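PDB 6BDE: 2,4-dihydroxyhept-2-ene-1,7-dioic acid aldolase from Kordia algicida OT-1, which binds haem in an H-NOX domain and probably serves as a nitric oxide sensor in signalling. Local coordinates for residues E72-F75 with S76-D80; R137-H140 with H141-L144. The protein carries 1 engineered substitution. All coordinates share one frame; numbering follows the deposited sequence.

Contact 1: E72-F75 with S76-D80. With HEM (protoporphyrin IX containing Fe), chain B.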
loop_
_atom_site.group_PDB
_atom_site.type_symbol
_atom_site.label_atom_id
_atom_site.label_comp_id
_atom_site.label_asym_id
_atom_site.label_seq_id
_atom_site.Cartn_x
_atom_site.Cartn_y
_atom_site.Cartn_z
ATOM N N GLU A 72 5.017 -3.339 0.800
ATOM C CA GLU A 72 5.801 -4.386 0.155
ATOM C C GLU A 72 5.334 -5.768 0.595
ATOM O O GLU A 72 5.278 -6.698 -0.219
ATOM C CB GLU A 72 7.286 -4.194 0.460
ATOM C CG GLU A 72 7.868 -2.910 -0.105
ATOM C CD GLU A 72 9.383 -2.895 -0.098
ATOM O OE1 GLU A 72 9.987 -3.677 0.666
ATOM O OE2 GLU A 72 9.971 -2.101 -0.863
ATOM N N HIS A 73 4.984 -5.918 1.875
ATOM C CA HIS A 73 4.498 -7.206 2.359
ATOM C C HIS A 73 3.133 -7.540 1.772
ATOM O O HIS A 73 2.842 -8.709 1.491
ATOM C CB HIS A 73 4.433 -7.206 3.887
ATOM C CG HIS A 73 3.646 -8.345 4.456
ATOM N ND1 HIS A 73 4.107 -9.644 4.452
ATOM C CD2 HIS A 73 2.426 -8.381 5.043
ATOM C CE1 HIS A 73 3.207 -10.431 5.014
ATOM N NE2 HIS A 73 2.177 -9.689 5.380
ATOM N N PHE A 74 2.282 -6.529 1.578
ATOM C CA PHE A 74 0.940 -6.787 1.069
ATOM C C PHE A 74 0.944 -7.258 -0.378
ATOM O O PHE A 74 -0.025 -7.888 -0.812
ATOM C CB PHE A 74 0.065 -5.540 1.205
ATOM C CG PHE A 74 -1.405 -5.818 1.065
ATOM C CD1 PHE A 74 -2.109 -6.431 2.090
ATOM C CD2 PHE A 74 -2.081 -5.481 -0.095
ATOM C CE1 PHE A 74 -3.460 -6.694 1.962
ATOM C CE2 PHE A 74 -3.433 -5.741 -0.229
ATOM C CZ PHE A 74 -4.123 -6.349 0.801
ATOM N N PHE A 75 2.007 -6.970 -1.134
ATOM C CA PHE A 75 2.087 -7.481 -2.499
ATOM C C PHE A 75 2.146 -9.002 -2.508
ATOM O O PHE A 75 1.581 -9.647 -3.399
ATOM C CB PHE A 75 3.301 -6.892 -3.216
ATOM C CG PHE A 75 3.320 -7.164 -4.695
ATOM C CD1 PHE A 75 2.753 -6.268 -5.585
ATOM C CD2 PHE A 75 3.905 -8.317 -5.194
ATOM C CE1 PHE A 75 2.768 -6.516 -6.946
ATOM C CE2 PHE A 75 3.923 -8.571 -6.552
ATOM C CZ PHE A 75 3.354 -7.669 -7.429
ATOM N N SER A 76 2.827 -9.595 -1.524
ATOM C CA SER A 76 2.855 -11.049 -1.418
ATOM C C SER A 76 1.476 -11.611 -1.100
ATOM O O SER A 76 1.145 -12.720 -1.535
ATOM C CB SER A 76 3.867 -11.482 -0.357
ATOM O OG SER A 76 3.413 -11.154 0.944
ATOM N N VAL A 77 0.663 -10.869 -0.342
ATOM C CA VAL A 77 -0.723 -11.274 -0.128
ATOM C C VAL A 77 -1.486 -11.251 -1.445
ATOM O O VAL A 77 -2.331 -12.115 -1.708
ATOM C CB VAL A 77 -1.389 -10.368 0.926
ATOM C CG1 VAL A 77 -2.803 -10.847 1.223
ATOM C CG2 VAL A 77 -0.552 -10.324 2.196
ATOM N N ILE A 78 -1.195 -10.265 -2.294
ATOM C CA ILE A 78 -1.804 -10.212 -3.618
ATOM C C ILE A 78 -1.303 -11.360 -4.483
ATOM O O ILE A 78 -2.072 -11.975 -5.233
ATOM C CB ILE A 78 -1.519 -8.847 -4.270
ATOM C CG1 ILE A 78 -2.337 -7.748 -3.585
ATOM C CG2 ILE A 78 -1.793 -8.906 -5.762
ATOM C CD1 ILE A 78 -1.745 -6.366 -3.735
ATOM N N GLU A 79 -0.005 -11.666 -4.390
ATOM C CA GLU A 79 0.573 -12.740 -5.194
ATOM C C GLU A 79 -0.100 -14.076 -4.911
ATOM O O GLU A 79 -0.373 -14.849 -5.835
ATOM C CB GLU A 79 2.075 -12.841 -4.926
ATOM C CG GLU A 79 2.954 -12.089 -5.905
ATOM C CD GLU A 79 4.419 -12.148 -5.521
ATOM O OE1 GLU A 79 4.724 -12.008 -4.316
ATOM O OE2 GLU A 79 5.265 -12.338 -6.419
ATOM N N ASP A 80 -0.385 -14.359 -3.642
ATOM C CA ASP A 80 -0.899 -15.665 -3.251
ATOM C C ASP A 80 -2.418 -15.756 -3.280
ATOM O O ASP A 80 -2.956 -16.867 -3.215
ATOM C CB ASP A 80 -0.397 -16.022 -1.850
ATOM C CG ASP A 80 1.100 -15.807 -1.694
ATOM O OD1 ASP A 80 1.813 -15.816 -2.719
ATOM O OD2 ASP A 80 1.562 -15.626 -0.548
HETATM C CHA HEM B . -6.298 -0.171 -0.585
HETATM C CHB HEM B . -6.742 -4.890 -3.234
HETATM C CHC HEM B . -2.766 -3.328 -6.717
HETATM C CHD HEM B . -2.146 1.304 -3.910
HETATM C C1A HEM B . -6.513 -1.683 -1.340
HETATM C C2A HEM B . -7.307 -2.491 -0.493
HETATM C C3A HEM B . -7.414 -3.649 -1.151
HETATM C C4A HEM B . -6.673 -3.454 -2.333
HETATM C CMA HEM B . -8.175 -4.901 -0.720
HETATM C CAA HEM B . -7.932 -2.119 0.851
HETATM C CBA HEM B . -9.310 -1.507 0.577
HETATM C CGA HEM B . -10.064 -1.230 1.875
HETATM O O1A HEM B . -11.283 -0.912 1.835
HETATM O O2A HEM B . -9.475 -1.319 2.984
HETATM C C1B HEM B . -5.555 -4.688 -4.369
HETATM C C2B HEM B . -5.097 -5.909 -5.191
HETATM C C3B HEM B . -4.075 -5.435 -6.065
HETATM C C4B HEM B . -3.956 -3.972 -5.752
HETATM C CMB HEM B . -5.644 -7.333 -5.091
HETATM C CAB HEM B . -3.282 -6.216 -7.107
HETATM C CBB HEM B . -3.899 -6.868 -8.070
HETATM C C1C HEM B . -2.426 -1.850 -5.922
HETATM C C2C HEM B . -1.191 -1.324 -6.360
HETATM C C3C HEM B . -1.045 -0.183 -5.665
HETATM C C4C HEM B . -2.201 -0.100 -4.864
HETATM C CMC HEM B . -0.238 -1.915 -7.396
HETATM C CAC HEM B . 0.108 0.812 -5.736
HETATM C CBC HEM B . -0.044 1.939 -6.397
HETATM C C1D HEM B . -3.352 1.015 -2.784
HETATM C C2D HEM B . -3.215 2.004 -1.650
HETATM C C3D HEM B . -4.267 1.673 -0.753
HETATM C C4D HEM B . -5.009 0.474 -1.384
HETATM C CMD HEM B . -2.192 3.127 -1.499
HETATM C CAD HEM B . -4.590 2.371 0.568
HETATM C CBD HEM B . -5.972 3.016 0.524
HETATM C CGD HEM B . -5.821 4.491 0.174
HETATM O O1D HEM B . -4.717 4.920 -0.254
HETATM O O2D HEM B . -6.801 5.270 0.309
HETATM N NA HEM B . -5.994 -2.238 -2.515
HETATM N NB HEM B . -4.771 -3.391 -4.652
HETATM N NC HEM B . -3.114 -1.164 -4.915
HETATM N ND HEM B . -4.391 -0.048 -2.698
HETATM FE FE HEM B . -4.906 -1.471 -4.038
#
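Phe74 and Ile78 meet one turn apart on helix 63-81 of the H-NOX fold and face one side of the haem. CD1 of Ile78 lies 3.4 Å from HEM C3B, and CG2 of the same residue comes up to the vinyl carbon HEM CAB; both branches therefore rest on the pyrrole B corner. The Phe74 ring crosses this side chain at about a right angle, bringing its CD2 to 3.8 Å from Ile78 CD1. Val77 CB sits over one face of that ring, displaced toward the rim, while Ile5 of helix 3-17 packs against Phe74 as well. The i to i+4 bond from Ile78 N to Phe74 O, 3.0 Å long, sets the two side chains one turn apart.

A second pair lies further round the helix. Phe75 CG is anti to the backbone N (chi1 -169°), which carries the ring across the chain of Glu79 at a slant, with Glu79 CG 3.7 Å from Phe75 CE2. CG makes the closest approach, the carboxylate carbon CD is nearly as close, and the carboxylate plane is turned 57° from the ring. An alanine in place of Glu79 would probably strip the CE2 and CD2 side of the Phe75 ring of the methylene and carboxylate packed against it, opening a gap there. Leu86 of helix 83-87 touches both side chains, and Lys149 and Thr150 of helix 140-153 reach Phe75. The backbone beneath is tied by Glu79 N to Phe75 O.

On the His73 side of the helix, Ser76 turns its hydroxyl back along the helix (chi1 70°). His73 O takes two donors from this one residue: a weak bond from Ser76 N, and a short bond of 2.6 Å from Ser76 OG, which lies in the carbonyl plane.

Contact 2: R137-H140 with H141-L144. With HEM (protoporphyrin IX containing Fe), chain B.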
loop_
_atom_site.group_PDB
_atom_site.type_symbol
_atom_site.label_atom_id
_atom_site.label_comp_id
_atom_site.label_asym_id
_atom_site.label_seq_id
_atom_site.Cartn_x
_atom_site.Cartn_y
_atom_site.Cartn_z
ATOM N N ARG A 137 -6.772 9.194 3.311
ATOM C CA ARG A 137 -6.024 8.367 4.247
ATOM C C ARG A 137 -4.516 8.544 4.130
ATOM O O ARG A 137 -3.785 8.069 5.009
ATOM C CB ARG A 137 -6.399 6.894 4.045
ATOM C CG ARG A 137 -7.864 6.605 4.358
ATOM C CD ARG A 137 -8.284 5.222 3.898
ATOM N NE ARG A 137 -8.523 5.168 2.459
ATOM C CZ ARG A 137 -9.652 5.556 1.874
ATOM N NH1 ARG A 137 -10.651 6.034 2.603
ATOM N NH2 ARG A 137 -9.782 5.469 0.557
ATOM N N ALA A 138 -4.038 9.208 3.075
ATOM C CA ALA A 138 -2.628 9.580 2.934
ATOM C C ALA A 138 -1.706 8.371 3.069
ATOM O O ALA A 138 -0.686 8.414 3.759
ATOM C CB ALA A 138 -2.248 10.668 3.939
ATOM N N MET A 139 -2.070 7.278 2.402
ATOM C CA MET A 139 -1.280 6.048 2.420
ATOM C C MET A 139 -0.394 5.930 1.187
ATOM O O MET A 139 -0.286 4.860 0.582
ATOM C CB MET A 139 -2.196 4.835 2.553
ATOM C CG MET A 139 -2.944 4.789 3.877
ATOM S SD MET A 139 -4.055 3.380 4.032
ATOM C CE MET A 139 -2.899 2.017 3.902
ATOM N N HIS A 140 0.263 7.031 0.810
ATOM C CA HIS A 140 1.080 7.039 -0.400
ATOM C C HIS A 140 2.233 6.045 -0.311
ATOM O O HIS A 140 2.604 5.422 -1.314
ATOM C CB HIS A 140 1.606 8.452 -0.661
ATOM C CG HIS A 140 1.993 9.195 0.581
ATOM N ND1 HIS A 140 3.214 9.028 1.198
ATOM C CD2 HIS A 140 1.322 10.111 1.317
ATOM C CE1 HIS A 140 3.278 9.806 2.262
ATOM N NE2 HIS A 140 2.143 10.475 2.357
ATOM N N HIS A 141 2.820 5.885 0.877
ATOM C CA HIS A 141 3.931 4.953 1.023
ATOM C C HIS A 141 3.479 3.499 1.045
ATOM O O HIS A 141 4.276 2.611 0.722
ATOM C CB HIS A 141 4.734 5.281 2.283
ATOM C CG HIS A 141 5.865 6.228 2.036
ATOM N ND1 HIS A 141 5.684 7.469 1.465
ATOM C CD2 HIS A 141 7.196 6.109 2.261
ATOM C CE1 HIS A 141 6.851 8.078 1.358
ATOM N NE2 HIS A 141 7.785 7.274 1.834
ATOM N N PHE A 142 2.225 3.236 1.422
ATOM C CA PHE A 142 1.664 1.905 1.214
ATOM C C PHE A 142 1.609 1.575 -0.271
ATOM O O PHE A 142 1.979 0.470 -0.686
ATOM C CB PHE A 142 0.272 1.816 1.843
ATOM C CG PHE A 142 -0.374 0.466 1.704
ATOM C CD1 PHE A 142 0.025 -0.597 2.498
ATOM C CD2 PHE A 142 -1.390 0.261 0.783
ATOM C CE1 PHE A 142 -0.572 -1.840 2.372
ATOM C CE2 PHE A 142 -1.992 -0.978 0.653
ATOM C CZ PHE A 142 -1.581 -2.030 1.448
ATOM N N GLY A 143 1.163 2.530 -1.091
ATOM C CA GLY A 143 1.191 2.333 -2.527
ATOM C C GLY A 143 2.596 2.283 -3.091
ATOM O O GLY A 143 2.853 1.551 -4.050
ATOM N N LEU A 144 3.521 3.053 -2.510
ATOM C CA LEU A 144 4.908 3.010 -2.963
ATOM C C LEU A 144 5.508 1.627 -2.753
ATOM O O LEU A 144 6.234 1.121 -3.617
ATOM C CB LEU A 144 5.732 4.073 -2.233
ATOM C CG LEU A 144 7.245 4.066 -2.473
ATOM C CD1 LEU A 144 7.568 4.229 -3.949
ATOM C CD2 LEU A 144 7.921 5.156 -1.656
HETATM C CHA HEM B . -6.298 -0.171 -0.585
HETATM C CHB HEM B . -6.742 -4.890 -3.234
HETATM C CHC HEM B . -2.766 -3.328 -6.717
HETATM C CHD HEM B . -2.146 1.304 -3.910
HETATM C C1A HEM B . -6.513 -1.683 -1.340
HETATM C C2A HEM B . -7.307 -2.491 -0.493
HETATM C C3A HEM B . -7.414 -3.649 -1.151
HETATM C C4A HEM B . -6.673 -3.454 -2.333
HETATM C CMA HEM B . -8.175 -4.901 -0.720
HETATM C CAA HEM B . -7.932 -2.119 0.851
HETATM C CBA HEM B . -9.310 -1.507 0.577
HETATM C CGA HEM B . -10.064 -1.230 1.875
HETATM O O1A HEM B . -11.283 -0.912 1.835
HETATM O O2A HEM B . -9.475 -1.319 2.984
HETATM C C1B HEM B . -5.555 -4.688 -4.369
HETATM C C2B HEM B . -5.097 -5.909 -5.191
HETATM C C3B HEM B . -4.075 -5.435 -6.065
HETATM C C4B HEM B . -3.956 -3.972 -5.752
HETATM C CMB HEM B . -5.644 -7.333 -5.091
HETATM C CAB HEM B . -3.282 -6.216 -7.107
HETATM C CBB HEM B . -3.899 -6.868 -8.070
HETATM C C1C HEM B . -2.426 -1.850 -5.922
HETATM C C2C HEM B . -1.191 -1.324 -6.360
HETATM C C3C HEM B . -1.045 -0.183 -5.665
HETATM C C4C HEM B . -2.201 -0.100 -4.864
HETATM C CMC HEM B . -0.238 -1.915 -7.396
HETATM C CAC HEM B . 0.108 0.812 -5.736
HETATM C CBC HEM B . -0.044 1.939 -6.397
HETATM C C1D HEM B . -3.352 1.015 -2.784
HETATM C C2D HEM B . -3.215 2.004 -1.650
HETATM C C3D HEM B . -4.267 1.673 -0.753
HETATM C C4D HEM B . -5.009 0.474 -1.384
HETATM C CMD HEM B . -2.192 3.127 -1.499
HETATM C CAD HEM B . -4.590 2.371 0.568
HETATM C CBD HEM B . -5.972 3.016 0.524
HETATM C CGD HEM B . -5.821 4.491 0.174
HETATM O O1D HEM B . -4.717 4.920 -0.254
HETATM O O2D HEM B . -6.801 5.270 0.309
HETATM N NA HEM B . -5.994 -2.238 -2.515
HETATM N NB HEM B . -4.771 -3.391 -4.652
HETATM N NC HEM B . -3.114 -1.164 -4.915
HETATM N ND HEM B . -4.391 -0.048 -2.698
HETATM FE FE HEM B . -4.906 -1.471 -4.038
HETATM O O HOH W 1 1.793 6.975 3.426
#
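Residues 137-140 lead into helix 140-153, with Met139 packed on Phe142 and His140 bonded to His141. Arg137 comes first: its bent side chain presents NE to the haem propionate, 2.8 Å from HEM O2D, and NH2 adds a weak bond to the same oxygen, so the carboxylate approaches the guanidinium at its edge. Ala138 O receives a bond from a water that in turn accepts from His141 N and lies over the face of the His140 imidazole.

Met139 is the N-cap residue, its carbonyl accepting Gly143 N at 3.2 Å. Its chain bends at chi3 (61°), which swings CE over the face of the Phe142 ring in a CH-pi contact, 4.1 Å from the ring centroid. That ring meets the porphyrin with its edge, CD2 lying 3.5 Å from HEM C2D.

His140 and His141 share a hydrogen bond between their ND1 atoms, 2.9 Å apart, with the ring planes at 75°. His140 O accepts Leu144 N, the next i to i+4 bond of the helix.

Together with Tyr133 and Ser135, which also bond the haem, Arg137 completes the Tyr-x-Ser-x-Arg propionate-binding motif characteristic of H-NOX domains.

From the N terminus, the chain first reaches contact 1, in the C-terminal half of helix 63-81. It then passes through helix 99-110, which carries the axial His104, and the strands between 118 and 134 before contact 2 opens in the loop that follows strand 128-134. Each contact is local and closes no long loop; the two run in series, neither nesting nor crossing. They nevertheless meet in space, Phe74 CG packing 3.8 Å from Phe142 CZ, and both reach the same face of the haem. Contact 1 thus joins helix 63-81 to the porphyrin beside helix 3-17, whereas contact 2 joins that loop to the first turn of helix 140-153 at a propionate.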